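Local coordinates for acyl-coenzyme A oxidase 3 (Yarrowia lipolytica, PDB 5YS9), which oxidises acyl-CoA esters to trans-2-enoyl-CoA with FAD as cofactor, passing the electrons to oxygen to give hydrogen peroxide in peroxisomal beta-oxidation, at the interface of chains A and B. Residues are numbered along the deposited sequence; one frame, centred on the assembly and turned at random. Chains: chain A/B, Acyl-coenzyme A oxidase 3.

Contact 1: the interface of chains A and B. Residues chain A 431-433, 435, 659; chain B 199-200, 253, 453.
B:Trp200 packs the NE1-CE2-CZ2 side of its indole obliquely against the A:Gly432 carbonyl, whose O stands off the ring plane, 3.2 Å from CZ2. Its chi1 of -63° sets CG anti to the carbonyl carbon and lifts the ring between the chain A 3-10 turn and the neighbouring B:Trp199, whose CD1 lies over the opposite indole face, toward the rim. The methyl CG2 of B:Thr453, anti to its own backbone N, meets the A:Gly432 backbone at its N, 3.3 Å away. This leaves the hydroxyl OG1 to meet water 1 at 3.1 Å, and the water passes the link on to the carbonyl O of A:Gly431. B:Trp199 reaches tip to tip toward A:Tyr659: the indole NE1 makes a weak, bent hydrogen bond to the phenol OH at 3.2 Å, while CZ2 sits above one phenol face, off centre. The A:His433 edge points at the pyrrole face of B:Trp199, the planes 77° apart, while its CD2 lies 3.4 Å from B:Trp200 NE1, so the imidazole touches both indoles. The patch joins 3-10 helix 431-435, part of the FAD-binding region, and helix 655-666 of chain A to strand 198-199 and loop residues of chain B.

Contact 2: the interface of chains A and B. Residues chain A 82-83, 86-87, 121; chain B 676, 679-680.
The phenol ring of B:Tyr676 lies with one face against helix 78-92 of chain A, where A:Glu83 CA sits 4.0 Å from the ring centroid in a CH-pi contact displaced toward the rim. Around that ring, A:Arg82 CB touches CE2 and the A:Val86 methyl CG2 approaches CE1 at 3.8 Å. The A:Arg121 guanidinium carries the same A:Val86 methyl over one face, and at its edge, in plane, it meets B:Tyr676 tip to tip. NH1 and NH2 both donate to the phenol OH, at 3.0 Å and 3.1 Å, with that oxygen only 6° out of the guanidinium plane; the two planes are turned 63° apart. This end-on fork fixes the hydroxyl and may polarise the phenol. B:Tyr676 takes the crowded chi1 of 49°, CG between the backbone N and the carbonyl carbon, which lays its ring across helix 78-92. A:Glu83, extended with CG anti to the backbone N, slides past it in the opposite direction, so that CG packs on the tyrosine CB at 3.7 Å. B:Thr680 crosses the glutamate at about a right angle and rests its methyl CG2 on A:Val86 CG1 at 3.7 Å; its OG1 is paired with B:Ser679 OG by a hydrogen bond of 2.9 Å. The C-terminal segment of chain B, entering helix 677-685, thus docks on helices 78-92 and 116-136 of chain A.

Contact 3: the interface of chains A and B. Residues chain A 598-599, 602-603; chain B 598-599, 602-603.
Residues 598, 599, 602 and 603 of both chains have helical backbone torsions, and the two short helices cross at A:Gly599 and B:Gly599, which meet CA to CA at 3.3 Å across the twofold axis. With no side chain on either glycine, the backbones can come this near. One turn further along, A:Leu602 and B:Leu602 face each other across the axis and bury the most surface of the patch. Their CB atoms stand 4.1 Å apart, and each isobutyl group leans past the other toward the partner's helix. Both leucines hold chi1 away from the usual staggered positions, -105° in chain A and -96° in chain B, which turns CD2 toward the partner. That branch does the touching in both copies: A:Leu602 CD2 reaches B:Arg603 CB at 3.6 Å, and the reverse pair, B:Leu602 CD2 with A:Arg603 CB, is looser at 3.9 Å. A:Leu602 and B:Arg603 cross obliquely, so the methyl rests on the base of the arginine chain. Both arginines set CG anti to the backbone N and bend at chi2 and chi3, their guanidinium groups pointing away from the crossing. The serine hydroxyls occupy the crowded position between backbone N and carbonyl carbon and flank the glycines with slight contact. Polar atoms of the two chains stay apart here, and carbon packing carries the contact. B:Leu602 CD2 also lies 3.7 Å from the carbonyl O of A:Gly599.

Contact 1: the interface of chains A and B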
ATOM      1  N   GLY A 431      -6.494 -12.077  -5.411  1.00 29.75           N
ATOM      2  CA  GLY A 431      -6.832 -11.667  -6.757  1.00 30.23           C
ATOM      3  C   GLY A 431      -7.808 -10.528  -6.785  1.00 26.96           C
ATOM      4  O   GLY A 431      -7.826  -9.772  -5.877  1.00 27.30           O
ATOM      5  N   GLY A 432      -8.618 -10.426  -7.828  1.00 26.84           N
ATOM      6  CA  GLY A 432      -9.679  -9.430  -7.912  1.00 27.34           C
ATOM      7  C   GLY A 432     -10.697  -9.430  -6.772  1.00 29.81           C
ATOM      8  O   GLY A 432     -11.201  -8.363  -6.375  1.00 34.43           O
ATOM      9  N   HIS A 433     -10.936 -10.579  -6.155  1.00 30.75           N
ATOM     10  CA  HIS A 433     -11.796 -10.595  -4.963  1.00 31.36           C
ATOM     11  C   HIS A 433     -11.166  -9.888  -3.748  1.00 32.56           C
ATOM     12  O   HIS A 433     -11.853  -9.609  -2.760  1.00 31.05           O
ATOM     13  CB  HIS A 433     -12.179 -12.026  -4.638  1.00 31.96           C
ATOM     14  CG  HIS A 433     -12.904 -12.699  -5.752  1.00 32.44           C
ATOM     15  ND1 HIS A 433     -12.573 -13.954  -6.193  1.00 37.72           N
ATOM     16  CD2 HIS A 433     -13.883 -12.259  -6.568  1.00 32.58           C
ATOM     17  CE1 HIS A 433     -13.365 -14.286  -7.192  1.00 38.21           C
ATOM     18  NE2 HIS A 433     -14.193 -13.288  -7.416  1.00 35.81           N
ATOM     19  N   TYR A 435     -10.241  -6.894  -4.088  1.00 31.61           N
ATOM     20  CA  TYR A 435     -10.578  -5.527  -4.333  1.00 30.48           C
ATOM     21  C   TYR A 435     -12.054  -5.311  -3.908  1.00 29.03           C
ATOM     22  O   TYR A 435     -12.534  -4.185  -3.921  1.00 29.50           O
ATOM     23  CB  TYR A 435     -10.276  -5.227  -5.810  1.00 27.63           C
ATOM     24  CG  TYR A 435     -10.158  -3.770  -6.167  1.00 27.95           C
ATOM     25  CD1 TYR A 435      -9.014  -3.027  -5.817  1.00 29.71           C
ATOM     26  CD2 TYR A 435     -11.160  -3.117  -6.906  1.00 27.93           C
ATOM     27  CE1 TYR A 435      -8.889  -1.665  -6.156  1.00 27.14           C
ATOM     28  CE2 TYR A 435     -11.040  -1.762  -7.257  1.00 29.34           C
ATOM     29  CZ  TYR A 435      -9.891  -1.042  -6.877  1.00 29.41           C
ATOM     30  OH  TYR A 435      -9.744   0.290  -7.228  1.00 28.89           O
ATOM     31  N   TYR A 659     -19.753 -14.821   0.123  1.00 33.07           N
ATOM     32  CA  TYR A 659     -19.447 -13.707  -0.771  1.00 32.12           C
ATOM     33  C   TYR A 659     -20.620 -13.328  -1.648  1.00 31.95           C
ATOM     34  O   TYR A 659     -21.032 -12.166  -1.663  1.00 32.38           O
ATOM     35  CB  TYR A 659     -18.289 -14.141  -1.679  1.00 34.29           C
ATOM     36  CG  TYR A 659     -17.609 -13.111  -2.529  1.00 33.16           C
ATOM     37  CD1 TYR A 659     -17.538 -11.786  -2.167  1.00 33.22           C
ATOM     38  CD2 TYR A 659     -16.921 -13.503  -3.639  1.00 36.14           C
ATOM     39  CE1 TYR A 659     -16.866 -10.871  -2.939  1.00 34.77           C
ATOM     40  CE2 TYR A 659     -16.232 -12.592  -4.418  1.00 35.80           C
ATOM     41  CZ  TYR A 659     -16.187 -11.279  -4.061  1.00 34.97           C
ATOM     42  OH  TYR A 659     -15.485 -10.356  -4.831  1.00 37.66           O
TER
ATOM     43  N   TRP B 199     -18.299 -12.172 -13.078  1.00 29.09           N
ATOM     44  CA  TRP B 199     -17.948 -11.335 -11.921  1.00 28.44           C
ATOM     45  C   TRP B 199     -17.002 -10.254 -12.317  1.00 28.04           C
ATOM     46  O   TRP B 199     -16.197 -10.424 -13.232  1.00 31.94           O
ATOM     47  CB  TRP B 199     -17.364 -12.174 -10.806  1.00 28.24           C
ATOM     48  CG  TRP B 199     -17.580 -11.620  -9.392  1.00 27.63           C
ATOM     49  CD1 TRP B 199     -16.744 -10.810  -8.718  1.00 28.87           C
ATOM     50  CD2 TRP B 199     -18.686 -11.852  -8.524  1.00 28.05           C
ATOM     51  NE1 TRP B 199     -17.230 -10.534  -7.473  1.00 29.12           N
ATOM     52  CE2 TRP B 199     -18.425 -11.181  -7.322  1.00 29.36           C
ATOM     53  CE3 TRP B 199     -19.876 -12.558  -8.643  1.00 32.07           C
ATOM     54  CZ2 TRP B 199     -19.324 -11.182  -6.254  1.00 27.84           C
ATOM     55  CZ3 TRP B 199     -20.757 -12.584  -7.576  1.00 30.06           C
ATOM     56  CH2 TRP B 199     -20.461 -11.921  -6.389  1.00 30.01           C
ATOM     57  N   TRP B 200     -17.121  -9.131 -11.632  1.00 30.15           N
ATOM     58  CA  TRP B 200     -16.369  -7.911 -11.931  1.00 33.69           C
ATOM     59  C   TRP B 200     -16.691  -7.286 -13.282  1.00 33.12           C
ATOM     60  O   TRP B 200     -15.872  -6.540 -13.810  1.00 30.10           O
ATOM     61  CB  TRP B 200     -14.826  -8.108 -11.790  1.00 32.36           C
ATOM     62  CG  TRP B 200     -14.435  -8.445 -10.407  1.00 32.60           C
ATOM     63  CD1 TRP B 200     -13.763  -9.542  -9.965  1.00 33.11           C
ATOM     64  CD2 TRP B 200     -14.700  -7.649  -9.252  1.00 34.38           C
ATOM     65  NE1 TRP B 200     -13.590  -9.477  -8.581  1.00 31.58           N
ATOM     66  CE2 TRP B 200     -14.155  -8.311  -8.140  1.00 32.73           C
ATOM     67  CE3 TRP B 200     -15.339  -6.425  -9.051  1.00 34.57           C
ATOM     68  CZ2 TRP B 200     -14.263  -7.803  -6.870  1.00 34.07           C
ATOM     69  CZ3 TRP B 200     -15.436  -5.943  -7.770  1.00 35.89           C
ATOM     70  CH2 TRP B 200     -14.913  -6.621  -6.710  1.00 32.29           C
ATOM     71  N   LYS B 253     -16.270  -1.321  -3.636  1.00 30.63           N
ATOM     72  CA  LYS B 253     -14.894  -1.728  -3.953  1.00 30.60           C
ATOM     73  C   LYS B 253     -13.879  -0.905  -3.159  1.00 30.51           C
ATOM     74  O   LYS B 253     -14.177   0.148  -2.601  1.00 30.82           O
ATOM     75  CB  LYS B 253     -14.636  -1.566  -5.427  1.00 29.49           C
ATOM     76  CG  LYS B 253     -15.683  -2.269  -6.256  1.00 30.24           C
ATOM     77  CD  LYS B 253     -15.334  -2.386  -7.701  1.00 28.81           C
ATOM     78  CE  LYS B 253     -15.222  -1.036  -8.388  1.00 28.21           C
ATOM     79  NZ  LYS B 253     -16.478  -0.423  -8.818  1.00 27.68           N
ATOM     80  N   THR B 453      -3.698  -6.283 -10.575  1.00 38.65           N
ATOM     81  CA  THR B 453      -4.489  -7.490 -10.558  1.00 38.17           C
ATOM     82  C   THR B 453      -5.143  -7.759 -11.908  1.00 36.42           C
ATOM     83  O   THR B 453      -5.103  -8.899 -12.348  1.00 38.86           O
ATOM     84  CB  THR B 453      -5.521  -7.380  -9.437  1.00 40.42           C
ATOM     85  OG1 THR B 453      -4.820  -7.498  -8.188  1.00 43.69           O
ATOM     86  CG2 THR B 453      -6.564  -8.477  -9.543  1.00 41.17           C
TER
HETATM   87  O   HOH W   1      -6.521  -7.153  -5.564  1.00 28.91           O

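Contact 2: the interface of chains A and B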
ATOM      1  N   ARG A  82     -19.036   9.095  11.301  1.00 30.73           N
ATOM      2  CA  ARG A  82     -18.966  10.122  12.332  1.00 33.11           C
ATOM      3  C   ARG A  82     -20.093   9.919  13.377  1.00 32.56           C
ATOM      4  O   ARG A  82     -19.834   9.938  14.579  1.00 31.43           O
ATOM      5  CB  ARG A  82     -19.095  11.522  11.712  1.00 32.14           C
ATOM      6  CG  ARG A  82     -17.930  11.981  10.873  1.00 30.43           C
ATOM      7  CD  ARG A  82     -16.756  12.287  11.779  1.00 34.11           C
ATOM      8  NE  ARG A  82     -15.623  12.794  11.031  1.00 33.47           N
ATOM      9  CZ  ARG A  82     -15.343  14.072  10.820  1.00 31.23           C
ATOM     10  NH1 ARG A  82     -14.287  14.382  10.108  1.00 29.07           N
ATOM     11  NH2 ARG A  82     -16.105  15.041  11.289  1.00 32.07           N
ATOM     12  N   GLU A  83     -21.335   9.706  12.934  1.00 32.27           N
ATOM     13  CA  GLU A  83     -22.399   9.579  13.911  1.00 34.76           C
ATOM     14  C   GLU A  83     -22.308   8.265  14.694  1.00 32.08           C
ATOM     15  O   GLU A  83     -22.431   8.290  15.915  1.00 29.65           O
ATOM     16  CB  GLU A  83     -23.776   9.813  13.304  1.00 39.61           C
ATOM     17  CG  GLU A  83     -24.940   9.557  14.275  1.00 46.57           C
ATOM     18  CD  GLU A  83     -26.288   9.831  13.647  1.00 57.73           C
ATOM     19  OE1 GLU A  83     -26.351  10.325  12.488  1.00 60.22           O
ATOM     20  OE2 GLU A  83     -27.299   9.528  14.315  1.00 71.66           O
ATOM     21  N   VAL A  86     -20.071   7.721  17.747  1.00 31.50           N
ATOM     22  CA  VAL A  86     -20.504   8.245  19.042  1.00 35.15           C
ATOM     23  C   VAL A  86     -21.406   7.256  19.751  1.00 35.01           C
ATOM     24  O   VAL A  86     -21.207   6.983  20.917  1.00 35.19           O
ATOM     25  CB  VAL A  86     -21.151   9.637  18.940  1.00 36.71           C
ATOM     26  CG1 VAL A  86     -21.632  10.109  20.314  1.00 38.12           C
ATOM     27  CG2 VAL A  86     -20.139  10.632  18.386  1.00 35.20           C
ATOM     28  N   ALA A  87     -22.329   6.660  19.022  1.00 35.05           N
ATOM     29  CA  ALA A  87     -23.205   5.659  19.584  1.00 32.16           C
ATOM     30  C   ALA A  87     -22.371   4.489  20.065  1.00 33.05           C
ATOM     31  O   ALA A  87     -22.656   3.879  21.080  1.00 30.91           O
ATOM     32  CB  ALA A  87     -24.214   5.217  18.556  1.00 29.19           C
ATOM     33  N   ARG A 121     -11.398   7.621  18.200  1.00 39.68           N
ATOM     34  CA  ARG A 121     -12.229   8.746  18.554  1.00 42.03           C
ATOM     35  C   ARG A 121     -12.455   8.797  20.045  1.00 38.28           C
ATOM     36  O   ARG A 121     -12.496   9.856  20.636  1.00 39.89           O
ATOM     37  CB  ARG A 121     -13.544   8.768  17.792  1.00 43.70           C
ATOM     38  CG  ARG A 121     -13.930  10.185  17.441  1.00 44.67           C
ATOM     39  CD  ARG A 121     -15.342  10.291  16.949  1.00 44.09           C
ATOM     40  NE  ARG A 121     -15.949  11.523  17.397  1.00 45.82           N
ATOM     41  CZ  ARG A 121     -16.974  12.089  16.796  1.00 40.97           C
ATOM     42  NH1 ARG A 121     -17.485  11.534  15.729  1.00 42.94           N
ATOM     43  NH2 ARG A 121     -17.472  13.202  17.268  1.00 36.00           N
TER
ATOM     44  N   TYR B 676     -25.380  15.495  14.356  1.00 34.39           N
ATOM     45  CA  TYR B 676     -25.866  14.533  15.382  1.00 31.22           C
ATOM     46  C   TYR B 676     -25.702  15.070  16.816  1.00 34.58           C
ATOM     47  O   TYR B 676     -25.723  14.280  17.779  1.00 38.92           O
ATOM     48  CB  TYR B 676     -25.154  13.169  15.214  1.00 30.96           C
ATOM     49  CG  TYR B 676     -23.629  13.255  15.102  1.00 30.99           C
ATOM     50  CD1 TYR B 676     -22.850  13.283  16.218  1.00 33.13           C
ATOM     51  CD2 TYR B 676     -22.980  13.350  13.860  1.00 33.13           C
ATOM     52  CE1 TYR B 676     -21.467  13.402  16.122  1.00 38.69           C
ATOM     53  CE2 TYR B 676     -21.603  13.487  13.764  1.00 32.23           C
ATOM     54  CZ  TYR B 676     -20.854  13.501  14.907  1.00 34.20           C
ATOM     55  OH  TYR B 676     -19.506  13.628  14.907  1.00 39.82           O
ATOM     56  N   SER B 679     -29.228  14.551  18.588  1.00 38.50           N
ATOM     57  CA  SER B 679     -29.571  13.141  18.581  1.00 35.10           C
ATOM     58  C   SER B 679     -28.626  12.222  19.337  1.00 38.25           C
ATOM     59  O   SER B 679     -29.062  11.323  20.028  1.00 35.22           O
ATOM     60  CB  SER B 679     -29.765  12.647  17.154  1.00 31.38           C
ATOM     61  OG  SER B 679     -28.539  12.469  16.503  1.00 32.36           O
ATOM     62  N   THR B 680     -27.328  12.438  19.185  1.00 38.15           N
ATOM     63  CA  THR B 680     -26.357  11.486  19.690  1.00 37.08           C
ATOM     64  C   THR B 680     -25.324  11.993  20.685  1.00 35.87           C
ATOM     65  O   THR B 680     -25.165  11.420  21.738  1.00 34.23           O
ATOM     66  CB  THR B 680     -25.638  10.782  18.527  1.00 36.82           C
ATOM     67  OG1 THR B 680     -26.578  10.522  17.494  1.00 38.39           O
ATOM     68  CG2 THR B 680     -25.041   9.479  18.977  1.00 32.78           C
TER

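Contact 3: the interface of chains A and B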
ATOM      1  N   SER A 598      20.125 -11.411   1.309  1.00 48.71           N
ATOM      2  CA  SER A 598      21.246 -12.307   1.100  1.00 48.57           C
ATOM      3  C   SER A 598      22.557 -11.557   1.125  1.00 48.74           C
ATOM      4  O   SER A 598      23.555 -12.062   1.599  1.00 56.32           O
ATOM      5  CB  SER A 598      21.091 -13.061  -0.209  1.00 43.86           C
ATOM      6  OG  SER A 598      21.170 -12.187  -1.307  1.00 47.24           O
ATOM      7  N   GLY A 599      22.537 -10.344   0.604  1.00 46.59           N
ATOM      8  CA  GLY A 599      23.721  -9.534   0.453  1.00 47.79           C
ATOM      9  C   GLY A 599      24.413  -9.236   1.759  1.00 49.41           C
ATOM     10  O   GLY A 599      25.621  -9.163   1.815  1.00 49.98           O
ATOM     11  N   LEU A 602      26.472 -12.329   2.560  1.00 52.56           N
ATOM     12  CA  LEU A 602      27.614 -12.427   1.655  1.00 54.30           C
ATOM     13  C   LEU A 602      28.720 -11.426   2.024  1.00 54.69           C
ATOM     14  O   LEU A 602      29.881 -11.774   2.170  1.00 55.48           O
ATOM     15  CB  LEU A 602      27.171 -12.221   0.195  1.00 57.22           C
ATOM     16  CG  LEU A 602      27.077 -13.464  -0.734  1.00 63.10           C
ATOM     17  CD1 LEU A 602      26.844 -14.788  -0.011  1.00 57.59           C
ATOM     18  CD2 LEU A 602      26.042 -13.252  -1.857  1.00 59.75           C
ATOM     19  N   ARG A 603      28.338 -10.179   2.189  1.00 56.96           N
ATOM     20  CA  ARG A 603      29.282  -9.124   2.460  1.00 57.63           C
ATOM     21  C   ARG A 603      30.068  -9.303   3.769  1.00 58.07           C
ATOM     22  O   ARG A 603      31.240  -8.961   3.802  1.00 55.77           O
ATOM     23  CB  ARG A 603      28.532  -7.803   2.457  1.00 61.18           C
ATOM     24  CG  ARG A 603      29.392  -6.573   2.543  1.00 66.11           C
ATOM     25  CD  ARG A 603      29.455  -6.007   3.952  1.00 67.65           C
ATOM     26  NE  ARG A 603      29.498  -4.551   3.870  1.00 64.77           N
ATOM     27  CZ  ARG A 603      30.594  -3.812   3.727  1.00 62.18           C
ATOM     28  NH1 ARG A 603      30.467  -2.492   3.679  1.00 73.18           N
ATOM     29  NH2 ARG A 603      31.805  -4.355   3.667  1.00 61.30           N
TER
ATOM     30  N   SER B 598      22.035  -5.604  -3.656  1.00 51.47           N
ATOM     31  CA  SER B 598      23.482  -5.740  -3.622  1.00 49.01           C
ATOM     32  C   SER B 598      23.896  -7.227  -3.653  1.00 50.59           C
ATOM     33  O   SER B 598      24.884  -7.584  -4.307  1.00 49.35           O
ATOM     34  CB  SER B 598      24.057  -5.029  -2.389  1.00 46.45           C
ATOM     35  OG  SER B 598      23.686  -5.719  -1.207  1.00 44.15           O
ATOM     36  N   GLY B 599      23.129  -8.071  -2.961  1.00 49.39           N
ATOM     37  CA  GLY B 599      23.402  -9.503  -2.866  1.00 50.00           C
ATOM     38  C   GLY B 599      23.543 -10.210  -4.202  1.00 53.95           C
ATOM     39  O   GLY B 599      24.343 -11.122  -4.337  1.00 59.46           O
ATOM     40  N   LEU B 602      27.185  -9.279  -5.455  1.00 54.55           N
ATOM     41  CA  LEU B 602      28.109 -10.008  -4.593  1.00 55.65           C
ATOM     42  C   LEU B 602      28.164 -11.481  -4.964  1.00 56.40           C
ATOM     43  O   LEU B 602      29.245 -12.061  -5.017  1.00 58.07           O
ATOM     44  CB  LEU B 602      27.711  -9.851  -3.122  1.00 54.84           C
ATOM     45  CG  LEU B 602      28.368  -8.776  -2.242  1.00 55.10           C
ATOM     46  CD1 LEU B 602      29.097  -7.700  -3.022  1.00 56.91           C
ATOM     47  CD2 LEU B 602      27.343  -8.163  -1.288  1.00 54.75           C
ATOM     48  N   ARG B 603      26.998 -12.050  -5.265  1.00 57.87           N
ATOM     49  CA  ARG B 603      26.840 -13.486  -5.448  1.00 59.39           C
ATOM     50  C   ARG B 603      27.428 -14.001  -6.752  1.00 56.36           C
ATOM     51  O   ARG B 603      27.883 -15.126  -6.788  1.00 61.09           O
ATOM     52  CB  ARG B 603      25.351 -13.856  -5.333  1.00 62.38           C
ATOM     53  CG  ARG B 603      25.027 -15.331  -5.170  1.00 65.30           C
ATOM     54  CD  ARG B 603      24.938 -16.077  -6.488  1.00 71.95           C
ATOM     55  NE  ARG B 603      23.780 -16.973  -6.501  1.00 76.04           N
ATOM     56  CZ  ARG B 603      23.809 -18.307  -6.603  1.00 83.02           C
ATOM     57  NH1 ARG B 603      22.656 -18.974  -6.603  1.00 92.98           N
ATOM     58  NH2 ARG B 603      24.951 -18.995  -6.723  1.00 76.01           N
TER

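The three contacts share no residue and draw on separate elements. Contacts 1 and 2 have centres about 32 Å apart, contacts 1 and 3 about 38 Å, and contacts 2 and 3 about 55 Å, so the subunits are joined at widely spaced points. Contact 3 is self-paired on the twofold axis, whereas contacts 1 and 2 each recur with the chains exchanged. Contact 1 includes flavin-pocket residues; contact 2 carries a C-terminal segment onto the partner's N-terminal helices. Two copies of one chain form this dimer, whereas the native enzyme is a heteropentamer, whose pairing the structure alone does not show.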